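Local coordinates for virulence associated protein VAPB (Rhodococcus equi, PDB 4CV7), which is a plasmid-encoded virulence-associated protein of unknown molecular function, whose C-terminal part, the chain described here, folds as an eight-stranded antiparallel beta-barrel, at residues A[6-11]-A[21-26]; A[27-32]-A[105-110]; A[44-49]-A[92-97]; A[60-65]-A[76-81]; A[66-71]-A[98-103]. One frame throughout, in Å; residues are numbered along the deposited sequence. Where two conformers were deposited one is given.

All five contacts lie in one closed antiparallel barrel. Interactions 1, 2, 4 and 5 pair neighbouring strands; interaction 3 instead lays the loop after strand 85-91 on strand 42-52 and buries the least area. Interactions 1 and 2 are joined by a probable hydrogen bond between Val23 O and Phe31 N, and interaction 4 meets interaction 2 in the aromatic core, where Phe31 touches Phe65 and Phe78. Interactions 4 and 5 share strand 64-68, and interactions 2 and 5 share strand 100-108 on opposite sides of the chain's centre. Histidine faces mark the outer sides of interactions 1 and 2, whereas the largely surface contact of interaction 5 is rich in glycine.

Interaction 1. Residues A[6-11]-A[21-26]; sequences YDVHGN and FHVYGP
Tyr24 and Asn11, with 86 and 85 Å² covered, carry this contact with His9, within the beta hairpin of strands 4-14 and 18-25 in the antiparallel barrel. The strand axes run 156° apart, and His9-Tyr24 and Asn11-His22 are hydrogen-bonded pairs around the non-hydrogen-bonded pair Gly10-Val23. Tyr24 N gives His9 O a nearly linear bond of 2.8 Å.

On the face carrying His9, Asn11, His22 and Tyr24, the His9 imidazole reaches across to its partner because CG sits between the backbone N and the carbonyl carbon (chi1 62°). Tyr24 CB then lies over one imidazole face, 3.9 Å from the centroid of the His9 ring, a CH-pi contact. The two rings themselves meet obliquely. Further along, Asn11 ND2 approaches the edge of the tyrosine ring, 3.9 Å from Tyr24 CE2, while the other amide branch turns to His22. That histidine also lies beside a bound cobalt ion.

Val8 and Val23 are buried, and both touch Ile89. At the other end, Pro26 packs on Tyr6, CG to CG at 3.6 Å, and water 1 joins Asp7 O to Tyr24 O. Water 2 accepts from His22 ND1 and can donate to Asn11 OD1, alongside a weak direct bond of 3.4 Å from His22 ND1 to Asn11 OD1.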
# COMPACT_ATOMS: atom_id res chain seq x y z
N TYR A 6 13.07 1.21 4.07
CA TYR A 6 12.43 1.61 5.32
C TYR A 6 11.54 0.53 5.83
O TYR A 6 10.71 0.04 5.06
CB TYR A 6 11.64 2.90 5.15
CG TYR A 6 12.36 4.06 4.43
CD1 TYR A 6 12.35 4.09 3.05
CD2 TYR A 6 13.04 5.02 5.11
CE1 TYR A 6 13.02 5.09 2.36
CE2 TYR A 6 13.64 6.10 4.46
CZ TYR A 6 13.62 6.12 3.04
OH TYR A 6 14.25 7.13 2.37
N ASP A 7 11.53 0.28 7.14
CA ASP A 7 10.63 -0.66 7.73
C ASP A 7 9.25 -0.05 7.73
O ASP A 7 9.09 1.14 8.10
CB ASP A 7 11.05 -0.92 9.19
CG ASP A 7 12.26 -1.80 9.32
OD1 ASP A 7 12.67 -2.50 8.39
OD2 ASP A 7 12.70 -1.85 10.49
N VAL A 8 8.21 -0.80 7.38
CA VAL A 8 6.85 -0.29 7.46
C VAL A 8 5.94 -1.38 7.99
O VAL A 8 6.35 -2.55 8.04
CB VAL A 8 6.29 0.14 6.09
CG1 VAL A 8 7.07 1.35 5.55
CG2 VAL A 8 6.24 -1.01 5.09
N HIS A 9 4.76 -1.00 8.41
CA HIS A 9 3.74 -2.00 8.78
C HIS A 9 2.42 -1.43 8.35
O HIS A 9 2.30 -0.22 8.03
CB HIS A 9 3.75 -2.35 10.26
CG HIS A 9 3.44 -1.18 11.15
ND1 HIS A 9 4.40 -0.25 11.52
CD2 HIS A 9 2.30 -0.80 11.80
CE1 HIS A 9 3.87 0.64 12.34
NE2 HIS A 9 2.59 0.33 12.53
N GLY A 10 1.41 -2.23 8.27
CA GLY A 10 0.14 -1.82 7.79
C GLY A 10 -0.97 -2.79 8.06
O GLY A 10 -0.76 -3.80 8.70
N ASN A 11 -2.14 -2.49 7.49
CA ASN A 11 -3.21 -3.42 7.63
C ASN A 11 -4.17 -3.27 6.43
O ASN A 11 -4.13 -2.29 5.67
CB ASN A 11 -3.92 -3.24 8.98
CG ASN A 11 -4.41 -1.81 9.25
OD1 ASN A 11 -5.17 -1.24 8.47
ND2 ASN A 11 -3.83 -1.15 10.23
N PHE A 21 -6.76 -0.10 2.75
CA PHE A 21 -5.42 -0.30 3.18
C PHE A 21 -4.93 0.90 4.05
O PHE A 21 -5.24 2.04 3.71
CB PHE A 21 -4.44 -0.39 1.95
CG PHE A 21 -4.43 -1.69 1.22
CD1 PHE A 21 -5.51 -2.07 0.44
CD2 PHE A 21 -3.33 -2.55 1.28
CE1 PHE A 21 -5.51 -3.27 -0.26
CE2 PHE A 21 -3.35 -3.78 0.58
CZ PHE A 21 -4.43 -4.09 -0.19
N HIS A 22 -4.13 0.60 5.06
CA HIS A 22 -3.33 1.61 5.80
C HIS A 22 -1.93 1.12 5.78
O HIS A 22 -1.61 -0.05 5.98
CB HIS A 22 -3.83 1.80 7.21
CG HIS A 22 -5.17 2.44 7.23
ND1 HIS A 22 -6.32 1.74 7.42
CD2 HIS A 22 -5.52 3.73 7.12
CE1 HIS A 22 -7.35 2.58 7.44
NE2 HIS A 22 -6.88 3.80 7.28
N VAL A 23 -1.03 2.03 5.59
CA VAL A 23 0.38 1.78 5.81
C VAL A 23 0.98 2.85 6.67
O VAL A 23 0.77 4.05 6.42
CB VAL A 23 1.24 1.73 4.49
CG1 VAL A 23 2.71 1.48 4.73
CG2 VAL A 23 0.67 0.71 3.54
N TYR A 24 1.81 2.50 7.62
CA TYR A 24 2.50 3.45 8.50
C TYR A 24 3.95 3.49 8.03
O TYR A 24 4.68 2.49 8.13
CB TYR A 24 2.33 3.03 9.96
CG TYR A 24 0.82 2.93 10.25
CD1 TYR A 24 0.11 4.10 10.39
CD2 TYR A 24 0.08 1.74 10.22
CE1 TYR A 24 -1.26 4.12 10.56
CE2 TYR A 24 -1.33 1.78 10.36
CZ TYR A 24 -1.95 2.96 10.53
OH TYR A 24 -3.30 3.18 10.68
N GLY A 25 4.34 4.59 7.43
CA GLY A 25 5.62 4.73 6.81
C GLY A 25 6.61 5.61 7.63
O GLY A 25 6.25 6.17 8.68
N PRO A 26 7.81 5.75 7.14
CA PRO A 26 8.82 6.58 7.84
C PRO A 26 8.45 8.04 7.86
O PRO A 26 7.61 8.57 7.12
CB PRO A 26 10.08 6.34 7.01
CG PRO A 26 9.59 5.99 5.63
CD PRO A 26 8.37 5.12 5.92
O HOH W 1 7.16 2.92 9.54
O HOH W 2 -7.14 -0.97 6.81

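Interaction 2. Residues A[27-32]-A[105-110]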
# COMPACT_ATOMS: atom_id res chain seq x y z
N GLU A 27 9.01 8.74 8.85
CA GLU A 27 8.71 10.17 9.02
C GLU A 27 7.24 10.38 9.44
O GLU A 27 6.63 11.42 9.18
CB GLU A 27 9.23 11.09 7.84
CG GLU A 27 10.72 10.77 7.64
CD GLU A 27 11.48 11.57 6.59
OE1 GLU A 27 10.94 12.52 6.03
OE2 GLU A 27 12.72 11.33 6.43
N ASP A 28 6.67 9.36 10.13
CA ASP A 28 5.37 9.50 10.79
C ASP A 28 4.23 9.72 9.79
O ASP A 28 3.28 10.42 10.03
CB ASP A 28 5.41 10.53 11.93
CG ASP A 28 6.60 10.36 12.89
OD1 ASP A 28 7.17 9.24 13.06
OD2 ASP A 28 6.88 11.34 13.58
N MET A 29 4.36 9.10 8.61
CA MET A 29 3.41 9.33 7.58
C MET A 29 2.46 8.13 7.44
O MET A 29 2.84 7.01 7.71
CB MET A 29 4.13 9.50 6.24
CG MET A 29 3.61 10.61 5.41
SD MET A 29 3.56 12.27 6.14
CE MET A 29 5.31 12.71 6.08
N VAL A 30 1.26 8.35 6.97
CA VAL A 30 0.29 7.33 6.90
C VAL A 30 -0.35 7.29 5.47
O VAL A 30 -0.74 8.33 4.96
CB VAL A 30 -0.86 7.55 7.93
CG1 VAL A 30 -1.88 6.50 7.77
CG2 VAL A 30 -0.31 7.67 9.35
N PHE A 31 -0.39 6.08 4.88
CA PHE A 31 -1.06 5.85 3.58
C PHE A 31 -2.48 5.38 3.89
O PHE A 31 -2.62 4.36 4.57
CB PHE A 31 -0.31 4.88 2.77
CG PHE A 31 -0.93 4.60 1.42
CD1 PHE A 31 -0.85 5.53 0.42
CD2 PHE A 31 -1.66 3.43 1.17
CE1 PHE A 31 -1.44 5.29 -0.84
CE2 PHE A 31 -2.19 3.20 -0.11
CZ PHE A 31 -2.15 4.15 -1.04
N ASP A 32 -3.44 6.03 3.26
CA ASP A 32 -4.86 5.61 3.27
C ASP A 32 -5.23 5.24 1.85
O ASP A 32 -5.30 6.17 1.00
CB ASP A 32 -5.73 6.79 3.74
CG ASP A 32 -7.23 6.47 3.98
OD1 ASP A 32 -7.80 5.47 3.58
OD2 ASP A 32 -7.90 7.28 4.63
N GLY A 105 -5.24 6.33 -3.42
CA GLY A 105 -4.76 6.52 -2.07
C GLY A 105 -3.79 7.66 -2.07
O GLY A 105 -3.26 8.09 -3.05
N SER A 106 -3.52 8.10 -0.83
CA SER A 106 -2.52 9.17 -0.62
C SER A 106 -1.95 9.07 0.80
O SER A 106 -2.49 8.40 1.67
CB SER A 106 -3.06 10.51 -0.99
OG SER A 106 -4.12 10.72 -0.12
N TRP A 107 -0.86 9.81 0.96
CA TRP A 107 -0.12 9.87 2.24
C TRP A 107 -0.48 11.14 2.93
O TRP A 107 -0.63 12.22 2.33
CB TRP A 107 1.39 9.80 2.02
CG TRP A 107 1.87 8.53 1.36
CD1 TRP A 107 1.98 8.25 0.01
CD2 TRP A 107 2.37 7.36 2.04
NE1 TRP A 107 2.49 7.02 -0.17
CE2 TRP A 107 2.76 6.44 1.04
CE3 TRP A 107 2.54 7.00 3.39
CZ2 TRP A 107 3.28 5.21 1.37
CZ3 TRP A 107 3.10 5.73 3.65
CH2 TRP A 107 3.45 4.89 2.67
N HIS A 108 -0.53 11.01 4.27
CA HIS A 108 -0.71 12.26 5.06
C HIS A 108 0.02 12.15 6.38
O HIS A 108 0.39 11.07 6.81
CB HIS A 108 -2.17 12.48 5.26
CG HIS A 108 -2.81 11.37 6.01
ND1 HIS A 108 -2.74 11.27 7.39
CD2 HIS A 108 -3.50 10.29 5.58
CE1 HIS A 108 -3.39 10.17 7.76
NE2 HIS A 108 -3.86 9.58 6.68
N ASN A 109 0.15 13.27 7.12
CA ASN A 109 0.83 13.31 8.38
C ASN A 109 -0.21 13.17 9.48
O ASN A 109 -1.40 12.94 9.24
CB ASN A 109 1.80 14.53 8.49
CG ASN A 109 1.09 15.86 8.48
OD1 ASN A 109 -0.08 15.95 9.02
ND2 ASN A 109 1.76 16.93 8.02
N TRP A 110 0.25 13.33 10.73
CA TRP A 110 -0.63 13.08 11.89
C TRP A 110 -1.76 14.09 12.00
O TRP A 110 -2.76 13.84 12.69
CB TRP A 110 0.18 13.07 13.18
CG TRP A 110 0.46 14.45 13.64
CD1 TRP A 110 1.52 15.23 13.25
CD2 TRP A 110 -0.30 15.23 14.61
NE1 TRP A 110 1.46 16.42 13.91
CE2 TRP A 110 0.35 16.46 14.73
CE3 TRP A 110 -1.45 14.98 15.40
CZ2 TRP A 110 -0.13 17.49 15.59
CZ3 TRP A 110 -1.91 15.99 16.26
CH2 TRP A 110 -1.24 17.21 16.36
O HOH W 3 3.14 12.91 11.18
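Phe31 and Trp107 form the tight side of this contact, an antiparallel pairing of strands 29-37 and 100-108 in the barrel wall, distant in sequence but adjacent in the sheet. They make a non-hydrogen-bonded pair with CA atoms 4.3 Å apart, and both side chains are buried. Phe31 CB sits over the indole, 3.5 Å from the centroid of the Trp107 six-membered ring and only 7° off its normal. Phe31 CG stands anti to the backbone N (chi1 -179°). The phenyl turns an edge to the five-membered ring, the planes at 52°, and its far end reaches Gly105, with Phe31 CE1 3.6 Å from Gly105 C. Phe65 and Phe78 meet the same phenyl from the core.

The opposite face, with Val30, His108, Asp32 and Ser106, is looser and partly exposed. Val30 and His108 lie side by side, and Val30 CB rests over the imidazole face. A straight bond of 2.8 Å from His108 ND1 to Asn109 O, in the imidazole plane, fixes the rotation of that ring; His108 NE2 is buried with no polar partner in the model. Asp32 instead forms a salt bridge with Lys20.

Met29 SD touches His108 O at 3.5 Å and Asn109 CB at 3.7 Å. Beyond it, water 3 spans the two segments, donating to Asp28 O and accepting from Trp110 N.

Interaction 3. Residues A[44-49]-A[92-97]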
# COMPACT_ATOMS: atom_id res chain seq x y z
N GLY A 44 -6.34 -8.24 7.89
CA GLY A 44 -5.07 -8.62 8.45
C GLY A 44 -4.04 -7.54 8.52
O GLY A 44 -4.21 -6.55 7.91
N ALA A 45 -3.00 -7.74 9.28
CA ALA A 45 -1.88 -6.83 9.44
C ALA A 45 -0.67 -7.41 8.66
O ALA A 45 -0.60 -8.60 8.38
CB ALA A 45 -1.59 -6.51 10.89
N PHE A 46 0.25 -6.52 8.29
CA PHE A 46 1.43 -6.91 7.60
C PHE A 46 2.62 -6.07 8.05
O PHE A 46 2.49 -4.94 8.50
CB PHE A 46 1.18 -6.95 6.09
CG PHE A 46 0.80 -5.63 5.49
CD1 PHE A 46 1.76 -4.68 5.18
CD2 PHE A 46 -0.55 -5.29 5.21
CE1 PHE A 46 1.41 -3.48 4.64
CE2 PHE A 46 -0.91 -4.08 4.67
CZ PHE A 46 0.09 -3.19 4.37
N TRP A 47 3.81 -6.68 7.86
CA TRP A 47 5.06 -6.00 8.06
C TRP A 47 5.83 -6.11 6.82
O TRP A 47 5.75 -7.10 6.11
CB TRP A 47 5.87 -6.73 9.20
CG TRP A 47 5.04 -6.53 10.37
CD1 TRP A 47 5.09 -5.47 11.18
CD2 TRP A 47 3.87 -7.27 10.72
NE1 TRP A 47 4.04 -5.49 12.04
CE2 TRP A 47 3.25 -6.57 11.74
CE3 TRP A 47 3.27 -8.45 10.23
CZ2 TRP A 47 2.05 -7.02 12.33
CZ3 TRP A 47 2.08 -8.90 10.81
CH2 TRP A 47 1.48 -8.19 11.85
N GLY A 48 6.61 -5.13 6.54
CA GLY A 48 7.44 -5.22 5.36
C GLY A 48 8.40 -4.04 5.16
O GLY A 48 8.73 -3.40 6.16
N THR A 49 8.89 -3.91 3.94
CA THR A 49 9.86 -2.92 3.60
C THR A 49 9.33 -2.04 2.51
O THR A 49 8.89 -2.55 1.47
CB THR A 49 11.18 -3.59 3.19
OG1 THR A 49 11.63 -4.44 4.29
CG2 THR A 49 12.27 -2.62 2.86
N GLY A 92 4.83 -9.31 4.15
CA GLY A 92 4.36 -10.73 4.28
C GLY A 92 2.91 -10.87 3.78
O GLY A 92 2.11 -9.91 3.82
N ALA A 93 2.63 -12.04 3.23
CA ALA A 93 1.32 -12.39 2.69
C ALA A 93 0.24 -12.22 3.75
O ALA A 93 0.47 -12.53 4.94
CB ALA A 93 1.33 -13.84 2.25
N VAL A 94 -0.95 -11.83 3.33
CA VAL A 94 -2.14 -11.68 4.20
C VAL A 94 -3.23 -12.49 3.56
O VAL A 94 -3.47 -12.41 2.32
CB VAL A 94 -2.58 -10.17 4.14
CG1 VAL A 94 -3.92 -9.93 4.88
CG2 VAL A 94 -1.47 -9.24 4.64
N SER A 95 -3.93 -13.35 4.30
CA SER A 95 -4.72 -14.37 3.66
C SER A 95 -6.02 -13.86 3.06
O SER A 95 -6.53 -14.48 2.14
CB SER A 95 -4.98 -15.55 4.60
OG SER A 95 -6.17 -15.33 5.25
N ALA A 96 -6.51 -12.72 3.54
CA ALA A 96 -7.63 -11.97 2.96
C ALA A 96 -7.30 -11.28 1.66
O ALA A 96 -8.18 -10.73 1.03
CB ALA A 96 -8.16 -10.99 3.94
N VAL A 97 -6.01 -11.22 1.29
CA VAL A 97 -5.55 -10.65 0.02
C VAL A 97 -4.97 -11.73 -0.87
O VAL A 97 -3.82 -12.19 -0.73
CB VAL A 97 -4.60 -9.45 0.19
CG1 VAL A 97 -4.23 -8.85 -1.17
CG2 VAL A 97 -5.19 -8.39 1.13
O HOH W 4 1.04 -10.77 6.94
O HOH W 5 -0.19 -11.26 7.65
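Val94 meets Phe46 and Gly44 where the loop linking strands 85-91 and 100-108 folds over strand 42-52 of the antiparallel barrel. The contact is modest, 207 Å² in all, and the loop segment has no regular strand; the chain then makes a type I beta turn from Val94 to Val97, closed by Val97 N donating to Val94 O.

From CB, which points toward the strand, the valine divides into two methyls. CG1, anti to the backbone N (chi1 173°), reaches the glycine at the start of the segment, with Val94 CG1 4.0 Å from Gly44 CA. CG2 takes the position beside the backbone N and does more of the touching: Val94 CG2 is 3.8 Å from Phe46 CB and 3.9 Å from Ala45 O. It also approaches the Phe46 ring obliquely at CD2. The phenyl itself leads away from the loop to pack on Leu74 and Ile76.

Polar links flank this apolar patch. A water bridge joins Ala45 O to Ala93 O where the two backbones stand apart, modelled at two alternative sites, waters 4 and 5. The one direct hydrogen bond lies beyond it, Gly92 N to Trp47 O at 3.1 Å, with an angle of 158° at the hydrogen.

Interaction 4. Residues A[60-65]-A[76-81]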
# COMPACT_ATOMS: atom_id res chain seq x y z
N LYS A 60 4.39 13.11 -1.63
CA LYS A 60 3.67 14.19 -2.29
C LYS A 60 2.80 13.70 -3.43
O LYS A 60 1.68 14.21 -3.61
CB LYS A 60 4.52 15.24 -2.87
CG LYS A 60 3.71 16.49 -3.19
CD LYS A 60 4.43 17.35 -4.11
CE LYS A 60 3.54 18.17 -4.99
NZ LYS A 60 3.79 17.69 -6.37
N ASP A 61 3.31 12.80 -4.27
CA ASP A 61 2.72 12.55 -5.59
C ASP A 61 1.90 11.30 -5.68
O ASP A 61 1.27 11.08 -6.71
CB ASP A 61 3.77 12.64 -6.67
CG ASP A 61 4.12 14.05 -7.01
OD1 ASP A 61 3.50 15.00 -6.60
OD2 ASP A 61 5.08 14.21 -7.80
N THR A 62 1.95 10.41 -4.72
CA THR A 62 1.13 9.21 -4.79
C THR A 62 -0.34 9.62 -4.88
O THR A 62 -0.88 10.34 -4.05
CB THR A 62 1.24 8.26 -3.61
OG1 THR A 62 2.57 7.76 -3.53
CG2 THR A 62 0.25 7.07 -3.71
N VAL A 63 -1.05 9.09 -5.90
CA VAL A 63 -2.50 9.14 -6.04
C VAL A 63 -3.17 7.82 -6.16
O VAL A 63 -4.41 7.71 -6.01
CB VAL A 63 -2.97 10.11 -7.18
CG1 VAL A 63 -2.42 11.52 -7.00
CG2 VAL A 63 -2.65 9.53 -8.58
N SER A 64 -2.42 6.81 -6.53
CA SER A 64 -3.01 5.45 -6.77
C SER A 64 -2.04 4.42 -6.36
O SER A 64 -0.87 4.66 -6.10
CB SER A 64 -3.43 5.27 -8.18
OG SER A 64 -2.30 5.08 -9.01
N PHE A 65 -2.56 3.20 -6.22
CA PHE A 65 -1.74 2.05 -5.82
C PHE A 65 -2.33 0.79 -6.45
O PHE A 65 -3.50 0.73 -6.73
CB PHE A 65 -1.54 1.94 -4.30
CG PHE A 65 -2.75 1.48 -3.54
CD1 PHE A 65 -3.95 2.20 -3.53
CD2 PHE A 65 -2.78 0.22 -2.91
CE1 PHE A 65 -5.07 1.72 -2.83
CE2 PHE A 65 -3.90 -0.23 -2.24
CZ PHE A 65 -5.03 0.53 -2.22
N ILE A 76 3.00 -4.05 -3.02
CA ILE A 76 2.17 -2.82 -3.21
C ILE A 76 3.01 -1.83 -3.96
O ILE A 76 4.07 -1.43 -3.50
CB ILE A 76 1.71 -2.19 -1.89
CG1 ILE A 76 0.91 -3.20 -1.06
CG2 ILE A 76 0.85 -1.03 -2.19
CD1 ILE A 76 0.75 -2.78 0.41
N ASN A 77 2.50 -1.39 -5.12
CA ASN A 77 3.18 -0.32 -5.92
C ASN A 77 2.40 0.97 -5.80
O ASN A 77 1.16 0.94 -5.84
CB ASN A 77 3.21 -0.75 -7.38
CG ASN A 77 4.12 -1.94 -7.63
OD1 ASN A 77 5.11 -2.15 -6.96
ND2 ASN A 77 3.76 -2.73 -8.64
N PHE A 78 3.16 2.06 -5.76
CA PHE A 78 2.55 3.39 -5.68
C PHE A 78 2.82 4.19 -6.91
O PHE A 78 3.94 4.16 -7.45
CB PHE A 78 3.10 4.17 -4.47
CG PHE A 78 2.87 3.47 -3.16
CD1 PHE A 78 1.64 3.59 -2.55
CD2 PHE A 78 3.86 2.71 -2.55
CE1 PHE A 78 1.40 2.95 -1.34
CE2 PHE A 78 3.57 2.08 -1.34
CZ PHE A 78 2.38 2.23 -0.73
N PHE A 79 1.81 4.91 -7.39
CA PHE A 79 1.89 5.68 -8.64
C PHE A 79 1.37 7.09 -8.53
O PHE A 79 0.51 7.42 -7.70
CB PHE A 79 1.08 5.01 -9.75
CG PHE A 79 1.47 3.56 -9.95
CD1 PHE A 79 2.48 3.21 -10.83
CD2 PHE A 79 0.81 2.54 -9.34
CE1 PHE A 79 2.88 1.89 -10.98
CE2 PHE A 79 1.21 1.23 -9.49
CZ PHE A 79 2.18 0.88 -10.36
N ASP A 80 1.99 7.96 -9.32
CA ASP A 80 1.50 9.35 -9.57
C ASP A 80 0.42 9.42 -10.59
O ASP A 80 0.02 8.42 -11.18
CB ASP A 80 2.66 10.33 -9.82
CG ASP A 80 3.31 10.13 -11.11
OD1 ASP A 80 2.67 9.77 -12.12
OD2 ASP A 80 4.52 10.45 -11.28
N SER A 81 -0.09 10.61 -10.77
CA SER A 81 -1.26 10.80 -11.65
C SER A 81 -0.93 10.52 -13.13
O SER A 81 -1.85 10.24 -13.95
CB SER A 81 -1.85 12.15 -11.42
OG SER A 81 -0.95 13.16 -11.80
O HOH W 6 0.65 12.70 -8.84
O HOH W 7 5.87 12.36 -9.83
O HOH W 8 -2.20 6.83 -11.05
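Val63 N and Ser64 N both donate to Phe79 O, at 2.9 and 3.2 Å, so that two residues of 60-65 face one residue of 76-81: a classic beta bulge. The two donors approach the carbonyl differently, that of Val63 in its plane and that of Ser64 tilted 27° from it. Phe79 N returns a bond to Ser64 O, and the next pair, Phe65 with Phe78, is non-hydrogen-bonded.

The buried side chains gather on the Phe65-Phe78 face. Phe65 CB touches the neighbouring phenyl, 4.0 Å from Phe78 CD1. Its own ring starts from the position between the backbone N and the carbonyl carbon (chi1 74°) and presents an edge to a methyl, Phe65 CD2 to Ile76 CG2 being 3.9 Å. Thr62 crosses the base of Phe78 obliquely, touching it with both branches: OG1 lies near Phe78 CB, and CG2 near CD1. That hydroxyl is bonded to Leu58 O of the preceding helix.

This is the beta hairpin of strands 64-68 and 74-79, entered two residues after helix 55-61, and its inward phenyls join Phe31 in the barrel core. On the other face Ser64 OG packs on Phe79 CB at 3.5 Å. Val63 CG2 comes 3.5 Å from Ser81 N.

Three waters bridge the segments near the helix end. Water 6 connects Asp61 O with Ser81 N, and water 8 connects Ser64 OG with Asp80 O. Water 7 donates to OD2 of both Asp61 and Asp80; Asp80 OD1 accepts from Gly84 N and Ser82 N. In the conformer given, Lys60 NZ forms a salt bridge with Asp61 OD1 at 2.7 Å.

Interaction 5. Residues A[66-71]-A[98-103]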
# COMPACT_ATOMS: atom_id res chain seq x y z
N GLN A 66 -1.44 -0.22 -6.57
CA GLN A 66 -1.86 -1.52 -6.99
C GLN A 66 -1.20 -2.55 -6.15
O GLN A 66 -0.07 -2.35 -5.73
CB GLN A 66 -1.50 -1.81 -8.47
CG GLN A 66 -2.20 -0.87 -9.43
CD GLN A 66 -1.68 -0.99 -10.89
OE1 GLN A 66 -1.00 -1.91 -11.16
NE2 GLN A 66 -1.60 0.13 -11.58
N TYR A 67 -1.89 -3.61 -5.86
CA TYR A 67 -1.32 -4.71 -5.05
C TYR A 67 -1.38 -6.03 -5.78
O TYR A 67 -2.25 -6.23 -6.64
CB TYR A 67 -2.02 -4.75 -3.66
CG TYR A 67 -3.46 -5.19 -3.70
CD1 TYR A 67 -3.77 -6.61 -3.87
CD2 TYR A 67 -4.52 -4.31 -3.71
CE1 TYR A 67 -5.07 -7.03 -3.90
CE2 TYR A 67 -5.80 -4.74 -3.66
CZ TYR A 67 -6.06 -6.04 -3.79
OH TYR A 67 -7.34 -6.55 -3.84
N ASN A 68 -0.51 -6.95 -5.40
CA ASN A 68 -0.44 -8.28 -6.03
C ASN A 68 -0.01 -9.20 -4.96
O ASN A 68 1.09 -9.03 -4.34
CB ASN A 68 0.59 -8.24 -7.22
CG ASN A 68 0.72 -9.60 -7.93
OD1 ASN A 68 1.06 -10.62 -7.30
ND2 ASN A 68 0.59 -9.61 -9.26
N ALA A 69 -0.83 -10.21 -4.80
CA ALA A 69 -0.60 -11.29 -3.89
C ALA A 69 -0.53 -12.58 -4.58
O ALA A 69 -0.78 -13.61 -3.95
CB ALA A 69 -1.75 -11.28 -2.91
N LEU A 70 -0.10 -12.67 -5.83
CA LEU A 70 -0.12 -13.93 -6.54
C LEU A 70 1.12 -14.66 -6.21
O LEU A 70 1.16 -15.88 -6.47
CB LEU A 70 -0.18 -13.73 -8.10
CG LEU A 70 -1.35 -12.91 -8.61
CD1 LEU A 70 -1.29 -12.78 -10.12
CD2 LEU A 70 -2.66 -13.58 -8.18
N GLY A 71 2.16 -14.00 -5.74
CA GLY A 71 3.44 -14.71 -5.46
C GLY A 71 3.66 -14.95 -3.97
O GLY A 71 2.69 -15.12 -3.24
N VAL A 98 -5.80 -12.21 -1.78
CA VAL A 98 -5.31 -13.07 -2.85
C VAL A 98 -5.46 -12.12 -4.01
O VAL A 98 -6.11 -11.09 -3.85
CB VAL A 98 -6.17 -14.36 -3.03
CG1 VAL A 98 -6.25 -15.12 -1.72
CG2 VAL A 98 -7.56 -14.07 -3.57
N GLY A 99 -4.95 -12.48 -5.18
CA GLY A 99 -5.28 -11.77 -6.35
C GLY A 99 -4.55 -10.49 -6.52
O GLY A 99 -3.61 -10.19 -5.70
N VAL A 100 -5.04 -9.66 -7.47
CA VAL A 100 -4.53 -8.39 -7.69
C VAL A 100 -5.69 -7.37 -7.43
O VAL A 100 -6.86 -7.71 -7.16
CB VAL A 100 -3.94 -8.30 -9.09
CG1 VAL A 100 -2.90 -9.37 -9.41
CG2 VAL A 100 -5.05 -8.29 -10.15
N GLY A 101 -5.31 -6.13 -7.26
CA GLY A 101 -6.34 -5.07 -7.18
C GLY A 101 -5.63 -3.76 -7.08
O GLY A 101 -4.38 -3.66 -7.23
N GLY A 102 -6.40 -2.72 -6.84
CA GLY A 102 -5.82 -1.41 -6.79
C GLY A 102 -6.86 -0.34 -6.72
O GLY A 102 -8.07 -0.61 -6.83
N GLY A 103 -6.44 0.91 -6.50
CA GLY A 103 -7.36 2.02 -6.40
C GLY A 103 -6.63 3.27 -6.05
O GLY A 103 -5.48 3.51 -6.36
O HOH W 9 -7.45 -9.30 -5.16
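Gln66 opens the contact against Gly102, their CA atoms only 4.0 Å apart in a non-hydrogen-bonded pair; Gln66 CB also rests 3.6 Å from Gly101 O.

Tyr67 follows, opposite Gly101, with bonds both ways: Tyr67 N to Gly101 O at 2.8 Å and Gly101 N to Tyr67 O at 3.1 Å. Its CG stands between the backbone N and the carbonyl carbon (chi1 70°), and the ring lies across the facing strand, one face covered by the glycine backbone. Gly101 CA is 3.8 Å from the centroid of the Tyr67 ring, and Gly101 N lies 3.4 Å above the plane of that ring. Water 9 can bridge the hydroxyl to Val98 O and Val100 O.

Asn68 lies side by side with Val100, ND2 touching CG1 in the conformer given, while its OD1 accepts from Leu70 N in an Asx turn as the strand ends. Ala69 N still donates to Gly99 O at 2.9 Å. Finally Leu70 spreads its methyls, in the conformers given CD1 on Val100 CG1 at 3.8 Å and CD2 on Gly99 CA.

With strand axes 165° apart, segments 66-71 and 98-103, with 26 residues between them, make an antiparallel pairing consistent with the Greek-key topology of this eight-stranded barrel.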